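Long-range contacts in Mypaa.01249.c (PDB 3RD5), which belongs to the short-chain dehydrogenase/reductase family and probably works as an oxidoreductase, although its substrate and precise reaction are not established: residues 141-149 with 264-273; 109-120 with 164-175. All blocks are in the same frame, centred on the assembly; numbering follows the deposited sequence.

In the fold
The two contacts lie on one side of the chain's centre, with centres about 12 Å apart; contact 2 uses helix 161-185, and contact 1 packs against it. Their segments alternate along the chain: 109-120, then 141-149, 164-175 and 264-273. Contact 2 is the buried inner layer, in which helices 110-126 and 161-185, both lying in crossovers between parallel strands of the Rossmann-type sheet, pack against each other. Contact 1 is more peripheral, joining the loop after strand 133-137 to the approach to the last helix, 271-285. Q167 ties them, its OE1 probably accepting from N148 N, while S166 OG is hydrogen-bonded to A141 O. The loop thus lies between the central helices and the C-terminal region.

Contact 1 of 2, residues 141-149 with 264-273; sequences AHWPGRINL and RSRRAKDAGM. With EDO (1,2-ethanediol), chain C.
R267 reaches across to the 141-149 loop and takes hold of the G145 carbonyl side-on: NE (2.9 Å) and NH1 (3.1 Å) both donate hydrogen bonds to G145 O, the oxygen lying near the guanidinium plane. A bend at chi3 (-70°) turns this edge of the group onto the carbonyl, and the double grip restricts its rotation. NH1 comes from above the carbonyl plane, NE from much closer to it. A stack of R146 on one guanidinium face is doubtful, since R146 has two conformers.

Earlier in the loop, W143 lays its six-membered ring over S265, whose CB makes a CH-pi contact 4.0 Å from the ring centroid. H142 NE2 accepts from S265 N (3.0 Å) in the ring plane while ND1 bonds S139 O. The hydroxyl of S265 accepts from A268 N, an ST motif, and is linked to W143 O by a water.

M273, folded back at chi2 and chi3, brings SD to 3.8 Å from both I147 CB and L149 CG. D270 OD1 caps M273 N; a diol, probably from the crystallisation liquor, donates O1 to OD1 and O2 to OD2.

This partly buried packing seats the loop after strand 133-137 on the approach to the C-terminal helix, where R266 N and R267 N bond a buffer sulfonate. The loop lies against helix 161-185, with H142 on L173 and I147 on L174, while L149 extends its packing to A276 and L280 of helix 271-285.

Contact 2 of 2, residues 109-120 with 164-175; sequences ESQIGTNHLGHF and AYSQSKLANLLF
N115 and S168 meet where the two helices press together: N115 ND2 donates to S168 OG at 3.0 Å, nearly straight (167°) and close to the amide plane. The same nitrogen also serves I96 O. S168 hands its own proton to Y165 O, 2.8 Å from OG, leaving the hydroxyl engaged as both donor and acceptor.

The backbone carbonyl of N115, within a wider pi-type turn, is satisfied by side chains. N172 ND2 (3.0 Å) and H119 ND1 (2.9 Å) reach N115 O from opposite faces of its plane. Each of these two donor groups has a further tie: N172 OD1 accepts from K169 NZ, and H119 NE2 bonds T22 OG1. H116 shares a water with N172 ND2 through ND1, and its NE2 bonds S281 OG.

Q111, extended beyond CG, crosses Y165 at about a right angle, its amide nearly coplanar with the ring. OE1 lies at the ring edge and accepts from A98 N, while NE2 has Y159 OH and P161 O as partners. E109 caps its helix, OE1 taking I112 N and OE2 taking Q111 N; a water then joins OE1 to A164 O and Q167 NE2, and Q167 OE1 probably accepts from N148 N.

A chi1 of 172° swings the H116 imidazole away from its backbone N, and A171 CB makes a CH-pi contact over one ring face, 3.9 Å from the centroid. I112 CD1 packs on the same methyl, and F120 meets F175 rim to rim.

Y165 and K169 have the YxxxK spacing characteristic of this family, consistent with a place beside the active site. The helix segments run nearly parallel, axes 8.3 Å apart at a crossing of -21°. N172 and F175 rest on T136 of strand 133-137, H119 and F175 on N92 of strand 87-92, and F120 packs against helix 271-285.

Contact 1 of 2, residues 141-149 with 264-273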
loop_
_atom_site.group_PDB
_atom_site.type_symbol
_atom_site.label_atom_id
_atom_site.label_comp_id
_atom_site.label_asym_id
_atom_site.label_seq_id
_atom_site.Cartn_x
_atom_site.Cartn_y
_atom_site.Cartn_z
ATOM N N ALA A 141 -0.394 -0.093 -13.955
ATOM C CA ALA A 141 0.317 -1.288 -14.374
ATOM C C ALA A 141 -0.361 -2.569 -13.969
ATOM O O ALA A 141 -0.011 -3.637 -14.491
ATOM C CB ALA A 141 1.778 -1.274 -13.860
ATOM N N HIS A 142 -1.371 -2.520 -13.101
ATOM C CA HIS A 142 -2.112 -3.748 -12.781
ATOM C C HIS A 142 -2.840 -4.344 -13.977
ATOM O O HIS A 142 -3.077 -5.556 -13.984
ATOM C CB HIS A 142 -3.108 -3.550 -11.619
ATOM C CG HIS A 142 -4.474 -3.046 -12.020
ATOM N ND1 HIS A 142 -4.813 -1.704 -12.057
ATOM C CD2 HIS A 142 -5.600 -3.726 -12.364
ATOM C CE1 HIS A 142 -6.091 -1.591 -12.384
ATOM N NE2 HIS A 142 -6.590 -2.802 -12.596
ATOM N N TRP A 143 -3.198 -3.510 -14.943
ATOM C CA TRP A 143 -4.097 -3.951 -16.036
ATOM C C TRP A 143 -3.575 -5.164 -16.810
ATOM O O TRP A 143 -4.318 -6.126 -16.996
ATOM C CB TRP A 143 -4.451 -2.759 -16.930
ATOM C CG TRP A 143 -5.532 -1.870 -16.398
ATOM C CD1 TRP A 143 -5.402 -0.770 -15.607
ATOM C CD2 TRP A 143 -6.959 -2.009 -16.653
ATOM N NE1 TRP A 143 -6.656 -0.226 -15.318
ATOM C CE2 TRP A 143 -7.605 -0.967 -15.964
ATOM C CE3 TRP A 143 -7.716 -2.882 -17.441
ATOM C CZ2 TRP A 143 -9.007 -0.797 -16.002
ATOM C CZ3 TRP A 143 -9.122 -2.696 -17.468
ATOM C CH2 TRP A 143 -9.715 -1.674 -16.759
ATOM N N PRO A 144 -2.299 -5.171 -17.237
ATOM C CA PRO A 144 -1.782 -6.385 -17.915
ATOM C C PRO A 144 -1.317 -7.484 -16.989
ATOM O O PRO A 144 -0.827 -8.537 -17.465
ATOM C CB PRO A 144 -0.595 -5.871 -18.720
ATOM C CG PRO A 144 -0.131 -4.631 -17.945
ATOM C CD PRO A 144 -1.414 -4.006 -17.448
ATOM N N GLY A 145 -1.401 -7.247 -15.683
ATOM C CA GLY A 145 -0.893 -8.218 -14.720
ATOM C C GLY A 145 -1.728 -9.492 -14.685
ATOM O O GLY A 145 -2.899 -9.494 -14.996
ATOM N N ARG A 146 -1.104 -10.582 -14.240
ATOM C CA ARG A 146 -1.799 -11.855 -14.014
ATOM C C ARG A 146 -1.149 -12.503 -12.808
ATOM O O ARG A 146 0.069 -12.470 -12.649
ATOM C CB ARG A 146 -1.636 -12.829 -15.202
ATOM C CG ARG A 146 -1.999 -12.337 -16.550
ATOM C CD ARG A 146 -1.539 -13.368 -17.606
ATOM N NE ARG A 146 -2.038 -13.013 -18.931
ATOM C CZ ARG A 146 -3.264 -13.276 -19.391
ATOM N NH1 ARG A 146 -4.165 -13.932 -18.655
ATOM N NH2 ARG A 146 -3.587 -12.882 -20.620
ATOM N N ILE A 147 -1.958 -13.091 -11.952
ATOM C CA ILE A 147 -1.457 -13.887 -10.817
ATOM C C ILE A 147 -1.126 -15.287 -11.272
ATOM O O ILE A 147 -1.963 -15.964 -11.865
ATOM C CB ILE A 147 -2.482 -13.987 -9.695
ATOM C CG1 ILE A 147 -2.925 -12.617 -9.208
ATOM C CG2 ILE A 147 -1.921 -14.837 -8.532
ATOM C CD1 ILE A 147 -1.781 -11.675 -8.741
ATOM N N ASN A 148 0.116 -15.704 -11.051
ATOM C CA ASN A 148 0.570 -17.077 -11.318
ATOM C C ASN A 148 0.676 -17.811 -9.988
ATOM O O ASN A 148 1.628 -17.647 -9.237
ATOM C CB ASN A 148 1.905 -17.023 -12.058
ATOM C CG ASN A 148 2.293 -18.342 -12.617
ATOM O OD1 ASN A 148 2.165 -19.381 -11.930
ATOM N ND2 ASN A 148 2.756 -18.336 -13.886
ATOM N N LEU A 149 -0.378 -18.576 -9.620
ATOM C CA LEU A 149 -0.413 -19.224 -8.310
ATOM C C LEU A 149 0.632 -20.328 -8.170
ATOM O O LEU A 149 1.100 -20.563 -7.068
ATOM C CB LEU A 149 -1.804 -19.847 -8.054
ATOM C CG LEU A 149 -2.963 -18.860 -7.903
ATOM C CD1 LEU A 149 -4.297 -19.666 -7.917
ATOM C CD2 LEU A 149 -2.814 -18.014 -6.612
ATOM N N ARG A 264 -11.247 -0.879 -12.460
ATOM C CA ARG A 264 -10.095 -1.777 -12.409
ATOM C C ARG A 264 -10.312 -2.934 -13.416
ATOM O O ARG A 264 -11.400 -3.102 -13.977
ATOM C CB ARG A 264 -9.873 -2.324 -10.991
ATOM C CG ARG A 264 -10.953 -3.281 -10.520
ATOM C CD ARG A 264 -10.829 -3.554 -9.024
ATOM N NE ARG A 264 -11.436 -2.452 -8.294
ATOM C CZ ARG A 264 -11.590 -2.412 -6.961
ATOM N NH1 ARG A 264 -11.108 -3.363 -6.193
ATOM N NH2 ARG A 264 -12.280 -1.397 -6.455
ATOM N N SER A 265 -9.269 -3.725 -13.636
ATOM C CA SER A 265 -9.301 -4.767 -14.640
ATOM C C SER A 265 -10.258 -5.912 -14.285
ATOM O O SER A 265 -10.631 -6.116 -13.120
ATOM C CB SER A 265 -7.902 -5.349 -14.851
ATOM O OG SER A 265 -7.539 -6.188 -13.752
ATOM N N ARG A 266 -10.634 -6.677 -15.305
ATOM C CA ARG A 266 -11.469 -7.840 -15.115
ATOM C C ARG A 266 -10.783 -8.836 -14.176
ATOM O O ARG A 266 -11.411 -9.389 -13.282
ATOM C CB ARG A 266 -11.786 -8.491 -16.456
ATOM C CG ARG A 266 -12.653 -7.639 -17.358
ATOM C CD ARG A 266 -12.639 -8.254 -18.780
ATOM N NE ARG A 266 -13.487 -7.512 -19.713
ATOM C CZ ARG A 266 -13.296 -7.426 -21.032
ATOM N NH1 ARG A 266 -12.253 -8.021 -21.626
ATOM N NH2 ARG A 266 -14.155 -6.723 -21.773
ATOM N N ARG A 267 -9.473 -9.041 -14.353
ATOM C CA ARG A 267 -8.757 -9.946 -13.447
ATOM C C ARG A 267 -8.727 -9.456 -12.006
ATOM O O ARG A 267 -8.739 -10.243 -11.068
ATOM C CB ARG A 267 -7.354 -10.248 -13.975
ATOM C CG ARG A 267 -7.419 -11.150 -15.172
ATOM C CD ARG A 267 -6.082 -11.732 -15.598
ATOM N NE ARG A 267 -5.189 -10.743 -16.163
ATOM C CZ ARG A 267 -5.125 -10.376 -17.447
ATOM N NH1 ARG A 267 -4.193 -9.504 -17.835
ATOM N NH2 ARG A 267 -5.946 -10.876 -18.371
ATOM N N ALA A 268 -8.699 -8.143 -11.800
ATOM C CA ALA A 268 -8.793 -7.610 -10.437
ATOM C C ALA A 268 -10.152 -7.823 -9.791
ATOM O O ALA A 268 -10.255 -7.726 -8.565
ATOM C CB ALA A 268 -8.429 -6.086 -10.429
ATOM N N LYS A 269 -11.178 -8.108 -10.586
ATOM C CA LYS A 269 -12.535 -8.366 -10.085
ATOM C C LYS A 269 -12.844 -9.837 -9.893
ATOM O O LYS A 269 -13.986 -10.184 -9.599
ATOM C CB LYS A 269 -13.574 -7.668 -10.987
ATOM C CG LYS A 269 -13.402 -6.145 -10.942
ATOM C CD LYS A 269 -14.461 -5.388 -11.718
ATOM C CE LYS A 269 -14.015 -4.964 -13.076
ATOM N NZ LYS A 269 -15.045 -4.053 -13.701
ATOM N N ASP A 270 -11.849 -10.715 -10.035
ATOM C CA ASP A 270 -12.036 -12.158 -9.906
ATOM C C ASP A 270 -11.971 -12.545 -8.419
ATOM O O ASP A 270 -10.904 -12.561 -7.807
ATOM C CB ASP A 270 -10.969 -12.881 -10.728
ATOM C CG ASP A 270 -11.164 -14.399 -10.774
ATOM O OD1 ASP A 270 -11.686 -14.990 -9.836
ATOM O OD2 ASP A 270 -10.688 -15.019 -11.758
ATOM N N ALA A 271 -13.134 -12.802 -7.826
ATOM C CA ALA A 271 -13.212 -13.086 -6.411
ATOM C C ALA A 271 -12.567 -14.416 -6.050
ATOM O O ALA A 271 -11.982 -14.538 -4.980
ATOM C CB ALA A 271 -14.696 -13.073 -5.941
ATOM N N GLY A 272 -12.668 -15.406 -6.924
ATOM C CA GLY A 272 -11.976 -16.666 -6.696
ATOM C C GLY A 272 -10.469 -16.524 -6.637
ATOM O O GLY A 272 -9.821 -17.106 -5.781
ATOM N N MET A 273 -9.915 -15.749 -7.556
ATOM C CA MET A 273 -8.481 -15.506 -7.524
ATOM C C MET A 273 -8.082 -14.701 -6.300
ATOM O O MET A 273 -7.051 -14.976 -5.704
ATOM C CB MET A 273 -7.987 -14.815 -8.798
ATOM C CG MET A 273 -6.493 -14.589 -8.832
ATOM S SD MET A 273 -5.510 -16.108 -8.774
ATOM C CE MET A 273 -5.660 -16.575 -10.426
HETATM C C1 EDO C . -13.014 -17.841 -10.992
HETATM O O1 EDO C . -12.242 -17.533 -9.839
HETATM C C2 EDO C . -12.052 -18.317 -12.070
HETATM O O2 EDO C . -10.776 -17.692 -11.869
HETATM O O HOH W 1 -5.299 -7.410 -14.686
#

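Contact 2 of 2, residues 109-120 with 164-175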
loop_
_atom_site.group_PDB
_atom_site.type_symbol
_atom_site.label_atom_id
_atom_site.label_comp_id
_atom_site.label_asym_id
_atom_site.label_seq_id
_atom_site.Cartn_x
_atom_site.Cartn_y
_atom_site.Cartn_z
ATOM N N GLU A 109 10.459 -13.294 -5.004
ATOM C CA GLU A 109 10.830 -12.342 -6.062
ATOM C C GLU A 109 10.621 -10.936 -5.482
ATOM O O GLU A 109 9.650 -10.686 -4.748
ATOM C CB GLU A 109 10.028 -12.603 -7.338
ATOM C CG GLU A 109 10.317 -11.676 -8.502
ATOM C CD GLU A 109 9.574 -10.328 -8.426
ATOM O OE1 GLU A 109 8.387 -10.352 -8.023
ATOM O OE2 GLU A 109 10.172 -9.266 -8.748
ATOM N N SER A 110 11.534 -10.019 -5.769
ATOM C CA SER A 110 11.549 -8.787 -4.962
ATOM C C SER A 110 10.326 -7.885 -5.106
ATOM O O SER A 110 9.927 -7.247 -4.134
ATOM C CB SER A 110 12.860 -8.000 -5.138
ATOM O OG SER A 110 12.935 -7.361 -6.406
ATOM N N GLN A 111 9.727 -7.832 -6.284
ATOM C CA GLN A 111 8.570 -6.950 -6.468
ATOM C C GLN A 111 7.353 -7.535 -5.757
ATOM O O GLN A 111 6.679 -6.829 -5.006
ATOM C CB GLN A 111 8.320 -6.628 -7.939
ATOM C CG GLN A 111 9.512 -5.950 -8.586
ATOM C CD GLN A 111 9.213 -5.410 -9.954
ATOM O OE1 GLN A 111 8.441 -4.441 -10.107
ATOM N NE2 GLN A 111 9.825 -6.010 -10.980
ATOM N N ILE A 112 7.000 -8.785 -6.022
ATOM C CA ILE A 112 5.865 -9.378 -5.287
ATOM C C ILE A 112 6.176 -9.406 -3.794
ATOM O O ILE A 112 5.274 -9.190 -2.959
ATOM C CB ILE A 112 5.461 -10.753 -5.856
ATOM C CG1 ILE A 112 4.110 -11.212 -5.346
ATOM C CG2 ILE A 112 6.502 -11.840 -5.545
ATOM C CD1 ILE A 112 2.911 -10.439 -5.922
ATOM N N GLY A 113 7.430 -9.655 -3.440
ATOM C CA GLY A 113 7.818 -9.760 -2.032
ATOM C C GLY A 113 7.693 -8.444 -1.283
ATOM O O GLY A 113 7.232 -8.417 -0.126
ATOM N N THR A 114 8.139 -7.372 -1.884
ATOM C CA THR A 114 8.111 -6.043 -1.266
ATOM C C THR A 114 6.702 -5.459 -1.318
ATOM O O THR A 114 6.133 -5.026 -0.314
ATOM C CB THR A 114 9.051 -5.063 -1.998
ATOM O OG1 THR A 114 10.393 -5.582 -1.990
ATOM C CG2 THR A 114 9.031 -3.659 -1.346
ATOM N N ASN A 115 6.114 -5.424 -2.515
ATOM C CA ASN A 115 4.931 -4.617 -2.771
ATOM C C ASN A 115 3.682 -5.285 -2.235
ATOM O O ASN A 115 2.766 -4.609 -1.777
ATOM C CB ASN A 115 4.783 -4.418 -4.272
ATOM C CG ASN A 115 5.920 -3.631 -4.914
ATOM O OD1 ASN A 115 6.777 -3.061 -4.220
ATOM N ND2 ASN A 115 5.940 -3.592 -6.256
ATOM N N HIS A 116 3.639 -6.617 -2.313
ATOM C CA HIS A 116 2.497 -7.372 -1.822
ATOM C C HIS A 116 2.774 -8.155 -0.532
ATOM O O HIS A 116 2.107 -7.946 0.489
ATOM C CB HIS A 116 1.940 -8.314 -2.921
ATOM C CG HIS A 116 0.899 -9.250 -2.428
ATOM N ND1 HIS A 116 -0.328 -8.830 -1.966
ATOM C CD2 HIS A 116 0.908 -10.598 -2.302
ATOM C CE1 HIS A 116 -1.023 -9.881 -1.549
ATOM N NE2 HIS A 116 -0.292 -10.977 -1.748
ATOM N N LEU A 117 3.712 -9.102 -0.559
ATOM C CA LEU A 117 3.816 -10.027 0.580
ATOM C C LEU A 117 4.206 -9.377 1.883
ATOM O O LEU A 117 3.656 -9.695 2.943
ATOM C CB LEU A 117 4.734 -11.235 0.270
ATOM C CG LEU A 117 4.235 -12.134 -0.880
ATOM C CD1 LEU A 117 5.356 -13.077 -1.419
ATOM C CD2 LEU A 117 2.987 -12.967 -0.496
ATOM N N GLY A 118 5.125 -8.417 1.819
ATOM C CA GLY A 118 5.522 -7.743 3.064
ATOM C C GLY A 118 4.358 -6.909 3.638
ATOM O O GLY A 118 4.164 -6.871 4.840
ATOM N N HIS A 119 3.610 -6.263 2.765
ATOM C CA HIS A 119 2.392 -5.522 3.139
ATOM C C HIS A 119 1.276 -6.424 3.661
ATOM O O HIS A 119 0.555 -6.079 4.595
ATOM C CB HIS A 119 1.902 -4.653 1.988
ATOM C CG HIS A 119 2.689 -3.384 1.811
ATOM N ND1 HIS A 119 3.062 -2.919 0.564
ATOM C CD2 HIS A 119 3.067 -2.436 2.704
ATOM C CE1 HIS A 119 3.674 -1.742 0.720
ATOM N NE2 HIS A 119 3.732 -1.445 2.021
ATOM N N PHE A 120 1.141 -7.607 3.055
ATOM C CA PHE A 120 0.181 -8.606 3.508
ATOM C C PHE A 120 0.466 -8.998 4.957
ATOM O O PHE A 120 -0.439 -9.005 5.806
ATOM C CB PHE A 120 0.279 -9.822 2.583
ATOM C CG PHE A 120 -0.670 -10.945 2.925
ATOM C CD1 PHE A 120 -1.935 -10.965 2.383
ATOM C CD2 PHE A 120 -0.315 -11.950 3.809
ATOM C CE1 PHE A 120 -2.841 -11.976 2.697
ATOM C CE2 PHE A 120 -1.218 -12.968 4.129
ATOM C CZ PHE A 120 -2.477 -12.972 3.592
ATOM N N ALA A 164 6.421 -8.412 -13.783
ATOM C CA ALA A 164 6.579 -8.683 -12.345
ATOM C C ALA A 164 6.022 -7.525 -11.507
ATOM O O ALA A 164 5.347 -7.751 -10.483
ATOM C CB ALA A 164 8.058 -9.003 -11.994
ATOM N N TYR A 165 6.268 -6.283 -11.936
ATOM C CA TYR A 165 5.580 -5.121 -11.347
ATOM C C TYR A 165 4.060 -5.304 -11.426
ATOM O O TYR A 165 3.342 -5.179 -10.430
ATOM C CB TYR A 165 6.007 -3.815 -12.006
ATOM C CG TYR A 165 5.513 -2.579 -11.264
ATOM C CD1 TYR A 165 5.822 -2.368 -9.914
ATOM C CD2 TYR A 165 4.695 -1.663 -11.884
ATOM C CE1 TYR A 165 5.359 -1.258 -9.237
ATOM C CE2 TYR A 165 4.234 -0.564 -11.223
ATOM C CZ TYR A 165 4.577 -0.356 -9.905
ATOM O OH TYR A 165 4.054 0.763 -9.240
ATOM N N SER A 166 3.571 -5.590 -12.611
ATOM C CA SER A 166 2.141 -5.720 -12.842
ATOM C C SER A 166 1.514 -6.808 -11.996
ATOM O O SER A 166 0.399 -6.639 -11.449
ATOM C CB SER A 166 1.857 -5.986 -14.316
ATOM O OG SER A 166 2.243 -4.892 -15.149
ATOM N N GLN A 167 2.201 -7.955 -11.820
ATOM C CA GLN A 167 1.657 -8.998 -10.964
ATOM C C GLN A 167 1.463 -8.456 -9.551
ATOM O O GLN A 167 0.448 -8.725 -8.901
ATOM C CB GLN A 167 2.550 -10.273 -10.932
ATOM C CG GLN A 167 1.907 -11.405 -10.145
ATOM C CD GLN A 167 2.778 -12.654 -9.963
ATOM O OE1 GLN A 167 2.308 -13.772 -10.250
ATOM N NE2 GLN A 167 3.949 -12.500 -9.349
ATOM N N SER A 168 2.464 -7.724 -9.063
ATOM C CA SER A 168 2.405 -7.188 -7.703
ATOM C C SER A 168 1.304 -6.148 -7.507
ATOM O O SER A 168 0.674 -6.091 -6.455
ATOM C CB SER A 168 3.782 -6.649 -7.256
ATOM O OG SER A 168 4.087 -5.371 -7.772
ATOM N N LYS A 169 1.098 -5.342 -8.536
ATOM C CA LYS A 169 0.071 -4.265 -8.506
ATOM C C LYS A 169 -1.344 -4.808 -8.614
ATOM O O LYS A 169 -2.291 -4.316 -7.993
ATOM C CB LYS A 169 0.407 -3.171 -9.500
ATOM C CG LYS A 169 1.720 -2.458 -9.204
ATOM C CD LYS A 169 1.625 -1.580 -7.970
ATOM C CE LYS A 169 2.604 -1.918 -6.879
ATOM N NZ LYS A 169 2.329 -1.060 -5.676
ATOM N N LEU A 170 -1.516 -5.876 -9.387
ATOM C CA LEU A 170 -2.747 -6.638 -9.403
ATOM C C LEU A 170 -2.989 -7.298 -8.038
ATOM O O LEU A 170 -4.098 -7.234 -7.497
ATOM C CB LEU A 170 -2.694 -7.667 -10.542
ATOM C CG LEU A 170 -3.885 -8.626 -10.578
ATOM C CD1 LEU A 170 -5.269 -7.935 -10.731
ATOM C CD2 LEU A 170 -3.707 -9.668 -11.669
ATOM N N ALA A 171 -1.945 -7.882 -7.458
ATOM C CA ALA A 171 -2.040 -8.454 -6.119
ATOM C C ALA A 171 -2.521 -7.445 -5.081
ATOM O O ALA A 171 -3.361 -7.751 -4.238
ATOM C CB ALA A 171 -0.720 -9.100 -5.692
ATOM N N ASN A 172 -2.064 -6.187 -5.195
ATOM C CA ASN A 172 -2.486 -5.138 -4.264
ATOM C C ASN A 172 -4.001 -4.935 -4.297
ATOM O O ASN A 172 -4.639 -4.683 -3.264
ATOM C CB ASN A 172 -1.853 -3.783 -4.610
ATOM C CG ASN A 172 -0.352 -3.667 -4.371
ATOM O OD1 ASN A 172 0.316 -2.924 -5.123
ATOM N ND2 ASN A 172 0.192 -4.278 -3.309
ATOM N N LEU A 173 -4.599 -5.028 -5.482
ATOM C CA LEU A 173 -6.049 -4.880 -5.636
ATOM C C LEU A 173 -6.833 -6.108 -5.152
ATOM O O LEU A 173 -7.855 -5.979 -4.469
ATOM C CB LEU A 173 -6.415 -4.515 -7.096
ATOM C CG LEU A 173 -6.002 -3.101 -7.457
ATOM C CD1 LEU A 173 -6.197 -2.845 -8.951
ATOM C CD2 LEU A 173 -6.893 -2.060 -6.728
ATOM N N LEU A 174 -6.360 -7.294 -5.531
ATOM C CA LEU A 174 -6.990 -8.534 -5.072
ATOM C C LEU A 174 -6.903 -8.644 -3.553
ATOM O O LEU A 174 -7.821 -9.165 -2.898
ATOM C CB LEU A 174 -6.322 -9.709 -5.758
ATOM C CG LEU A 174 -6.568 -9.853 -7.259
ATOM C CD1 LEU A 174 -5.615 -10.908 -7.839
ATOM C CD2 LEU A 174 -8.032 -10.216 -7.579
ATOM N N PHE A 175 -5.792 -8.183 -2.988
ATOM C CA PHE A 175 -5.599 -8.077 -1.516
ATOM C C PHE A 175 -6.694 -7.224 -0.900
ATOM O O PHE A 175 -7.348 -7.585 0.094
ATOM C CB PHE A 175 -4.225 -7.484 -1.226
ATOM C CG PHE A 175 -4.012 -7.132 0.205
ATOM C CD1 PHE A 175 -3.867 -8.075 1.180
ATOM C CD2 PHE A 175 -3.892 -5.803 0.540
ATOM C CE1 PHE A 175 -3.644 -7.705 2.503
ATOM C CE2 PHE A 175 -3.620 -5.431 1.836
ATOM C CZ PHE A 175 -3.528 -6.397 2.822
HETATM O O HOH W 2 5.873 -10.212 -9.323
HETATM O O HOH W 3 -0.955 -6.129 -1.394
#